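Local coordinates for protein D-threo-3-hydroxyaspartate dehydratase (Delftia, PDB 3WQC) that uses pyridoxal 5'-phosphate to deaminate D-threo-3-hydroxyaspartate to oxaloacetate and ammonium, and also acts on D-serine, at residues B[184-189]-B[227-232]; B[194-199]-B[233-238]. All coordinates share one frame; numbering follows the deposited sequence. Where two conformers were deposited one is given.

Interaction 1 (B[184-189]-B[227-232]); sequences GSSYEL and STPTAL. With PLP (pyridoxal-5'-phosphate), chain J.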
ATOM      1  N   GLY B 184      20.331  -3.166   6.683  1.00 15.74           N
ATOM      2  CA  GLY B 184      18.878  -3.467   6.819  1.00 14.83           C
ATOM      3  C   GLY B 184      18.586  -4.778   7.517  1.00 15.64           C
ATOM      4  O   GLY B 184      17.436  -5.009   7.924  1.00 17.70           O
ATOM      5  N   SER B 185      19.600  -5.630   7.708  1.00 16.61           N
ATOM      6  CA  SER B 185      19.404  -6.874   8.447  1.00 18.54           C
ATOM      7  C   SER B 185      19.196  -6.527   9.914  1.00 16.59           C
ATOM      8  O   SER B 185      18.761  -7.444  10.651  1.00 18.55           O
ATOM      9  CB  SER B 185      20.602  -7.832   8.354  1.00 19.74           C
ATOM     10  OG  SER B 185      21.751  -7.301   9.047  1.00 21.48           O
ATOM     11  N   SER B 186      19.373  -5.273  10.355  1.00 15.89           N
ATOM     12  CA  SER B 186      19.079  -4.884  11.752  1.00 15.74           C
ATOM     13  C   SER B 186      17.579  -5.150  12.096  1.00 17.48           C
ATOM     14  O   SER B 186      17.239  -5.322  13.302  1.00 17.90           O
ATOM     15  CB  SER B 186      19.443  -3.422  11.990  1.00 17.38           C
ATOM     16  OG  SER B 186      18.529  -2.567  11.255  1.00 17.95           O
ATOM     17  N   TYR B 187      16.723  -5.246  11.081  1.00 16.34           N
ATOM     18  CA  TYR B 187      15.272  -5.417  11.351  1.00 15.75           C
ATOM     19  C   TYR B 187      14.958  -6.806  11.771  1.00 17.87           C
ATOM     20  O   TYR B 187      13.858  -7.064  12.238  1.00 21.58           O
ATOM     21  CB  TYR B 187      14.496  -5.083  10.091  1.00 17.35           C
ATOM     22  CG  TYR B 187      14.290  -3.576   9.917  1.00 15.16           C
ATOM     23  CD1 TYR B 187      15.359  -2.642   9.878  1.00 17.92           C
ATOM     24  CD2 TYR B 187      12.978  -3.068   9.751  1.00 17.67           C
ATOM     25  CE1 TYR B 187      15.137  -1.278   9.660  1.00 16.11           C
ATOM     26  CE2 TYR B 187      12.760  -1.697   9.570  1.00 16.92           C
ATOM     27  CZ  TYR B 187      13.811  -0.810   9.510  1.00 16.16           C
ATOM     28  OH  TYR B 187      13.553   0.526   9.349  1.00 18.16           O
ATOM     29  N   GLU B 188      15.940  -7.726  11.649  1.00 18.58           N
ATOM     30  CA  GLU B 188      15.730  -9.112  12.109  1.00 19.25           C
ATOM     31  C   GLU B 188      16.134  -9.259  13.578  1.00 19.85           C
ATOM     32  O   GLU B 188      15.959 -10.374  14.123  1.00 25.62           O
ATOM     33  CB  GLU B 188      16.548 -10.069  11.223  1.00 23.91           C
ATOM     34  CG  GLU B 188      16.062 -10.162   9.741  1.00 39.07           C
ATOM     35  CD  GLU B 188      17.224 -10.458   8.794  1.00 69.79           C
ATOM     36  OE1 GLU B 188      18.196 -11.188   9.160  1.00 62.98           O
ATOM     37  OE2 GLU B 188      17.204  -9.912   7.671  1.00 74.20           O
ATOM     38  N   LEU B 189      16.661  -8.225  14.238  1.00 17.56           N
ATOM     39  CA  LEU B 189      17.248  -8.370  15.589  1.00 18.71           C
ATOM     40  C   LEU B 189      16.263  -7.825  16.615  1.00 22.34           C
ATOM     41  O   LEU B 189      15.308  -7.092  16.255  1.00 22.35           O
ATOM     42  CB  LEU B 189      18.553  -7.530  15.686  1.00 19.38           C
ATOM     43  CG  LEU B 189      19.605  -8.084  14.658  1.00 21.34           C
ATOM     44  CD1 LEU B 189      20.897  -7.263  14.721  1.00 24.31           C
ATOM     45  CD2 LEU B 189      19.845  -9.603  14.747  1.00 23.22           C
ATOM     46  N   SER B 227      20.669   2.591   9.496  1.00 16.63           N
ATOM     47  CA  SER B 227      19.272   2.185   9.521  1.00 14.25           C
ATOM     48  C   SER B 227      18.851   2.781  10.886  1.00 16.25           C
ATOM     49  O   SER B 227      19.710   3.088  11.729  1.00 17.18           O
ATOM     50  CB  SER B 227      19.113   0.658   9.494  1.00 16.06           C
ATOM     51  OG  SER B 227      19.686   0.076  10.679  1.00 17.53           O
ATOM     52  N   THR B 228      17.554   2.898  11.152  1.00 15.29           N
ATOM     53  CA  THR B 228      17.142   3.493  12.425  1.00 15.46           C
ATOM     54  C   THR B 228      17.707   2.630  13.582  1.00 16.15           C
ATOM     55  O   THR B 228      18.226   3.189  14.542  1.00 17.67           O
ATOM     56  CB  THR B 228      15.587   3.690  12.459  1.00 14.26           C
ATOM     57  OG1 THR B 228      15.341   4.910  11.770  1.00 14.51           O
ATOM     58  CG2 THR B 228      15.125   3.862  13.942  1.00 17.09           C
ATOM     59  N   PRO B 229      17.538   1.285  13.537  1.00 14.60           N
ATOM     60  CA  PRO B 229      18.030   0.527  14.743  1.00 18.60           C
ATOM     61  C   PRO B 229      19.553   0.707  14.972  1.00 17.11           C
ATOM     62  O   PRO B 229      19.986   0.802  16.126  1.00 20.96           O
ATOM     63  CB  PRO B 229      17.667  -0.910  14.404  1.00 18.78           C
ATOM     64  CG  PRO B 229      16.451  -0.767  13.420  1.00 16.61           C
ATOM     65  CD  PRO B 229      16.792   0.430  12.588  1.00 16.94           C
ATOM     66  N   THR B 230      20.363   0.639  13.896  1.00 17.40           N
ATOM     67  CA  THR B 230      21.835   0.756  14.108  1.00 18.24           C
ATOM     68  C   THR B 230      22.204   2.188  14.409  1.00 19.54           C
ATOM     69  O   THR B 230      23.168   2.417  15.142  1.00 18.62           O
ATOM     70  CB  THR B 230      22.670   0.258  12.919  1.00 18.36           C
ATOM     71  OG1 THR B 230      22.200   0.871  11.691  1.00 18.83           O
ATOM     72  CG2 THR B 230      22.511  -1.264  12.808  1.00 20.33           C
ATOM     73  N   ALA B 231      21.460   3.180  13.894  1.00 16.94           N
ATOM     74  CA  ALA B 231      21.755   4.592  14.302  1.00 15.85           C
ATOM     75  C   ALA B 231      21.639   4.771  15.816  1.00 18.78           C
ATOM     76  O   ALA B 231      22.426   5.485  16.457  1.00 21.94           O
ATOM     77  CB  ALA B 231      20.881   5.619  13.599  1.00 19.84           C
ATOM     78  N   LEU B 232      20.583   4.156  16.366  1.00 18.21           N
ATOM     79  CA  LEU B 232      20.285   4.277  17.799  1.00 19.12           C
ATOM     80  C   LEU B 232      21.141   3.395  18.700  1.00 19.93           C
ATOM     81  O   LEU B 232      21.271   3.649  19.912  1.00 29.99           O
ATOM     82  CB  LEU B 232      18.810   4.023  18.052  1.00 21.13           C
ATOM     83  CG  LEU B 232      17.912   5.145  17.432  1.00 20.68           C
ATOM     84  CD1 LEU B 232      16.411   4.719  17.486  1.00 20.95           C
ATOM     85  CD2 LEU B 232      18.140   6.536  18.047  1.00 22.28           C
TER
HETATM   86  N1  PLP J 402      19.444   4.132   3.953  1.00 12.46           N
HETATM   87  C2  PLP J 402      18.886   3.489   2.907  1.00 11.46           C
HETATM   88  C2A PLP J 402      19.697   3.178   1.670  1.00 13.68           C
HETATM   89  C3  PLP J 402      17.493   3.119   2.983  1.00 12.81           C
HETATM   90  O3  PLP J 402      16.941   2.511   1.944  1.00 15.43           O
HETATM   91  C4  PLP J 402      16.775   3.432   4.190  1.00 13.72           C
HETATM   92  C4A PLP J 402      15.389   3.105   4.258  1.00 21.05           C
HETATM   93  C5  PLP J 402      17.451   4.115   5.245  1.00 12.50           C
HETATM   94  C6  PLP J 402      18.821   4.383   5.108  1.00 12.80           C
HETATM   95  C5A PLP J 402      16.744   4.461   6.532  1.00 16.46           C
HETATM   96  O4P PLP J 402      16.430   3.190   7.267  1.00 15.07           O
HETATM   97  P   PLP J 402      15.344   3.282   8.440  1.00 13.99           P
HETATM   98  O1P PLP J 402      15.782   4.458   9.231  1.00 17.22           O
HETATM   99  O2P PLP J 402      15.530   1.997   9.168  1.00 15.05           O
HETATM  100  O3P PLP J 402      14.009   3.514   7.861  1.00 19.34           O

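Interaction 2 (B[194-199]-B[233-238]); sequences ALQALA and AASRLD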
ATOM      1  N   ALA B 194      22.900  -7.527  20.134  1.00 22.36           N
ATOM      2  CA  ALA B 194      23.011  -7.873  18.716  1.00 22.90           C
ATOM      3  C   ALA B 194      22.977  -6.618  17.872  1.00 23.78           C
ATOM      4  O   ALA B 194      23.675  -6.554  16.850  1.00 21.72           O
ATOM      5  CB  ALA B 194      21.902  -8.815  18.336  1.00 25.02           C
ATOM      6  N   LEU B 195      22.152  -5.628  18.276  1.00 20.39           N
ATOM      7  CA  LEU B 195      22.069  -4.375  17.477  1.00 19.96           C
ATOM      8  C   LEU B 195      23.403  -3.618  17.559  1.00 19.40           C
ATOM      9  O   LEU B 195      23.842  -3.001  16.601  1.00 20.46           O
ATOM     10  CB  LEU B 195      20.928  -3.483  17.994  1.00 20.61           C
ATOM     11  CG  LEU B 195      19.522  -3.967  17.634  1.00 19.73           C
ATOM     12  CD1 LEU B 195      18.520  -3.216  18.521  1.00 22.81           C
ATOM     13  CD2 LEU B 195      19.225  -3.708  16.168  1.00 21.81           C
ATOM     14  N   GLN B 196      24.008  -3.551  18.763  1.00 21.15           N
ATOM     15  CA  GLN B 196      25.248  -2.818  18.927  1.00 23.41           C
ATOM     16  C   GLN B 196      26.343  -3.489  18.070  1.00 20.58           C
ATOM     17  O   GLN B 196      27.147  -2.803  17.423  1.00 20.01           O
ATOM     18  CB  GLN B 196      25.663  -2.777  20.428  1.00 22.75           C
ATOM     19  CG  GLN B 196      26.992  -2.018  20.702  1.00 29.38           C
ATOM     20  CD  GLN B 196      27.364  -2.006  22.193  1.00 49.43           C
ATOM     21  OE1 GLN B 196      26.598  -1.584  23.035  1.00 53.54           O
ATOM     22  NE2 GLN B 196      28.526  -2.485  22.492  1.00 56.99           N
ATOM     23  N   ALA B 197      26.362  -4.818  18.049  1.00 21.29           N
ATOM     24  CA  ALA B 197      27.389  -5.575  17.271  1.00 21.37           C
ATOM     25  C   ALA B 197      27.162  -5.330  15.787  1.00 17.83           C
ATOM     26  O   ALA B 197      28.153  -5.109  15.053  1.00 20.13           O
ATOM     27  CB  ALA B 197      27.321  -7.099  17.583  1.00 22.85           C
ATOM     28  N   LEU B 198      25.911  -5.331  15.319  1.00 19.01           N
ATOM     29  CA  LEU B 198      25.648  -5.122  13.869  1.00 18.56           C
ATOM     30  C   LEU B 198      26.024  -3.683  13.521  1.00 19.07           C
ATOM     31  O   LEU B 198      26.583  -3.480  12.453  1.00 18.97           O
ATOM     32  CB  LEU B 198      24.182  -5.483  13.531  1.00 17.39           C
ATOM     33  CG  LEU B 198      23.851  -5.165  12.033  1.00 16.49           C
ATOM     34  CD1 LEU B 198      24.674  -6.015  11.061  1.00 19.84           C
ATOM     35  CD2 LEU B 198      22.362  -5.379  11.897  1.00 22.13           C
ATOM     36  N   ALA B 199      25.742  -2.706  14.408  1.00 16.23           N
ATOM     37  CA  ALA B 199      26.061  -1.302  14.128  1.00 17.22           C
ATOM     38  C   ALA B 199      27.577  -1.236  13.930  1.00 15.73           C
ATOM     39  O   ALA B 199      28.058  -0.441  13.081  1.00 17.62           O
ATOM     40  CB  ALA B 199      25.542  -0.366  15.203  1.00 19.20           C
ATOM     41  N   ALA B 233      21.786   2.395  18.096  1.00 19.46           N
ATOM     42  CA  ALA B 233      22.532   1.396  18.875  1.00 20.72           C
ATOM     43  C   ALA B 233      24.059   1.571  18.769  1.00 23.56           C
ATOM     44  O   ALA B 233      24.766   0.980  19.627  1.00 27.84           O
ATOM     45  CB  ALA B 233      22.108  -0.016  18.497  1.00 23.17           C
ATOM     46  N   ALA B 234      24.575   2.360  17.787  1.00 22.31           N
ATOM     47  CA  ALA B 234      26.026   2.361  17.552  1.00 20.86           C
ATOM     48  C   ALA B 234      26.715   2.896  18.816  1.00 21.41           C
ATOM     49  O   ALA B 234      26.337   3.939  19.298  1.00 24.77           O
ATOM     50  CB  ALA B 234      26.335   3.174  16.303  1.00 22.29           C
ATOM     51  N   SER B 235      27.718   2.205  19.341  1.00 21.79           N
ATOM     52  CA  SER B 235      28.515   2.828  20.447  1.00 19.85           C
ATOM     53  C   SER B 235      29.450   3.876  19.998  1.00 25.49           C
ATOM     54  O   SER B 235      29.654   4.858  20.727  1.00 31.36           O
ATOM     55  CB  SER B 235      29.257   1.855  21.375  1.00 32.34           C
ATOM     56  OG  SER B 235      29.674   0.757  20.706  1.00 42.82           O
ATOM     57  N   ARG B 236      30.093   3.624  18.860  1.00 24.06           N
ATOM     58  CA  ARG B 236      31.082   4.573  18.311  0.50 26.53           C
ATOM     59  C   ARG B 236      30.873   4.678  16.803  1.00 18.36           C
ATOM     60  O   ARG B 236      30.365   3.727  16.181  1.00 23.50           O
ATOM     61  CB  ARG B 236      32.533   4.097  18.584  0.50 24.93           C
ATOM     62  CG  ARG B 236      32.834   2.779  17.857  0.50 26.96           C
ATOM     63  CD  ARG B 236      34.285   2.356  17.959  0.50 37.21           C
ATOM     64  NE  ARG B 236      34.546   1.023  17.450  0.50 31.65           N
ATOM     65  CZ  ARG B 236      35.783   0.639  17.141  0.50 36.83           C
ATOM     66  NH1 ARG B 236      36.747   1.510  17.290  0.50 48.65           N
ATOM     67  NH2 ARG B 236      36.082  -0.588  16.769  0.50 37.92           N
ATOM     68  N   LEU B 237      31.236   5.811  16.233  1.00 20.10           N
ATOM     69  CA  LEU B 237      31.113   6.010  14.796  1.00 20.55           C
ATOM     70  C   LEU B 237      32.385   6.527  14.157  1.00 18.60           C
ATOM     71  O   LEU B 237      32.332   7.347  13.225  1.00 18.96           O
ATOM     72  CB  LEU B 237      29.880   6.888  14.394  1.00 20.68           C
ATOM     73  CG  LEU B 237      28.530   6.184  14.657  1.00 20.76           C
ATOM     74  CD1 LEU B 237      27.305   7.152  14.539  1.00 27.99           C
ATOM     75  CD2 LEU B 237      28.309   4.932  13.766  1.00 23.49           C
ATOM     76  N   ASP B 238      33.538   6.118  14.731  1.00 22.09           N
ATOM     77  CA  ASP B 238      34.815   6.600  14.199  1.00 22.37           C
ATOM     78  C   ASP B 238      34.897   6.351  12.662  1.00 15.52           C
ATOM     79  O   ASP B 238      34.541   5.218  12.202  1.00 19.27           O
ATOM     80  CB  ASP B 238      35.956   5.909  14.896  1.00 24.24           C
ATOM     81  CG  ASP B 238      35.906   6.126  16.337  1.00 31.29           C
ATOM     82  OD1 ASP B 238      35.161   5.425  17.032  1.00 40.53           O
ATOM     83  OD2 ASP B 238      36.707   6.984  16.801  1.00 53.41           O
TER
HETATM   84  O   HOH W   1      28.301  -0.308  18.085  1.00 23.64           O
HETATM   85  O   HOH W   2      30.103  -2.014  19.794  1.00 40.96           O

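Interaction 1 (B[184-189]-B[227-232])
The phosphate of the PLP cofactor is gripped from both segments at once. The hydroxyl of Y187 gives a very short hydrogen bond to O2P, 2.5 Å from OH, and that oxygen lies at the ring edge in the plane of the phenol. The same O2P takes a second bond from T228 N at 3.0 Å, practically straight with an N-H...O angle of 179°. T228 OG1, set beside its own backbone N, donates to O1P at 2.6 Å. Because 228-232 is the first turn of a helix, a backbone N-H faces the phosphate, and the helix dipole would probably help stabilise its charge. A phosphate bound at the N-terminal end of a helix is a familiar device of TIM barrels, and this domain belongs to the alanine racemase N-terminal family; G246 N, V247 N, R244 and R151 also bond to the cofactor.

Around this first shell the 3-10 segment 184-188 packs on the helix start. P229 suits the first turn, where its missing N-H costs no helical bond, and its side chain crosses that of Y187 at about a right angle, with P229 CD 3.8 Å from Y187 CE1. An alanine in place of Y187 would remove both the phenol donor and this ring, and would probably loosen the phosphate and the packing against P229. Further out, the N-cap residue S227 meets S186 hydroxyl to hydroxyl, the two OG atoms 2.9 Å apart in a hydrogen bond of undecided direction. Both hydroxyls sit in the crowded position between backbone N and carbonyl carbon, which brings them to face each other across the contact. T230 CG2 lies 3.8 Å from S186 CB, while T230 OG1 takes a weak bond from S227 N and is bonded in turn to E202 of helix 192-215.

Interaction 2 (B[194-199]-B[233-238])
Small apolar side chains and two bridging waters join a helix to the chain that leaves a short neighbouring helix, in a partly buried contact of the N-terminal barrel domain away from the active site. Three alanines allow the backbones to come close, with A199 CA 5.0 Å from A234 CA, and methyl groups suit a place where the chains approach so nearly. On the buried side, A199 points its methyl at the other segment and sets CB 3.6 Å from A234 CA, touching the backbone carbon as well as the methyl beyond it. A233 likewise turns its CB toward the helix, where it meets L195 CB at 3.7 Å. It is thus the root of the leucine side chain that does the touching here.

Toward solvent the chemistry becomes polar. Q196 runs fully extended, CG anti to the backbone N (chi1 180°), and its CG passes 3.9 Å from both A233 O and S235 OG. No direct hydrogen bond crosses the contact; water does the bridging. One molecule donates to Q196 O at 2.8 Å and accepts from S235 N, linking the two backbones. A second accepts from Q196 NE2 and is hydrogen-bonded to S235 OG, so an amide and a hydroxyl, both at home in water, share a partner at the solvent-facing border. Beyond these pairs, R236 forms a salt bridge with E200, one turn beyond Q196 in helix 192-215, and R40 of helix 27-44 binds A234 O, so that the loop between helix 228-233 and strand 242-243 lies against helix 192-215 and is also held to helix 27-44.

How the interactions relate
Interaction 1 joins the turn before helix 192-215 to the start of helix 228-233; interaction 2 joins helix 192-215 itself to the chain leaving that short helix. Their centres lie 10 Å apart and they touch directly, L198 CD2 packing 3.3 Å from S186 CA and L195 reaching P229, so L195 and L198 of helix 192-215 belong to the packing around both contacts. Interaction 1 is buried beside the cofactor, and its hydroxyls bond to one another, to protein and to the phosphate. Interaction 2 lies further from the chain's centre, about 20 Å against 12 Å between centres, where methyl packing gives way to water bridges towards solvent.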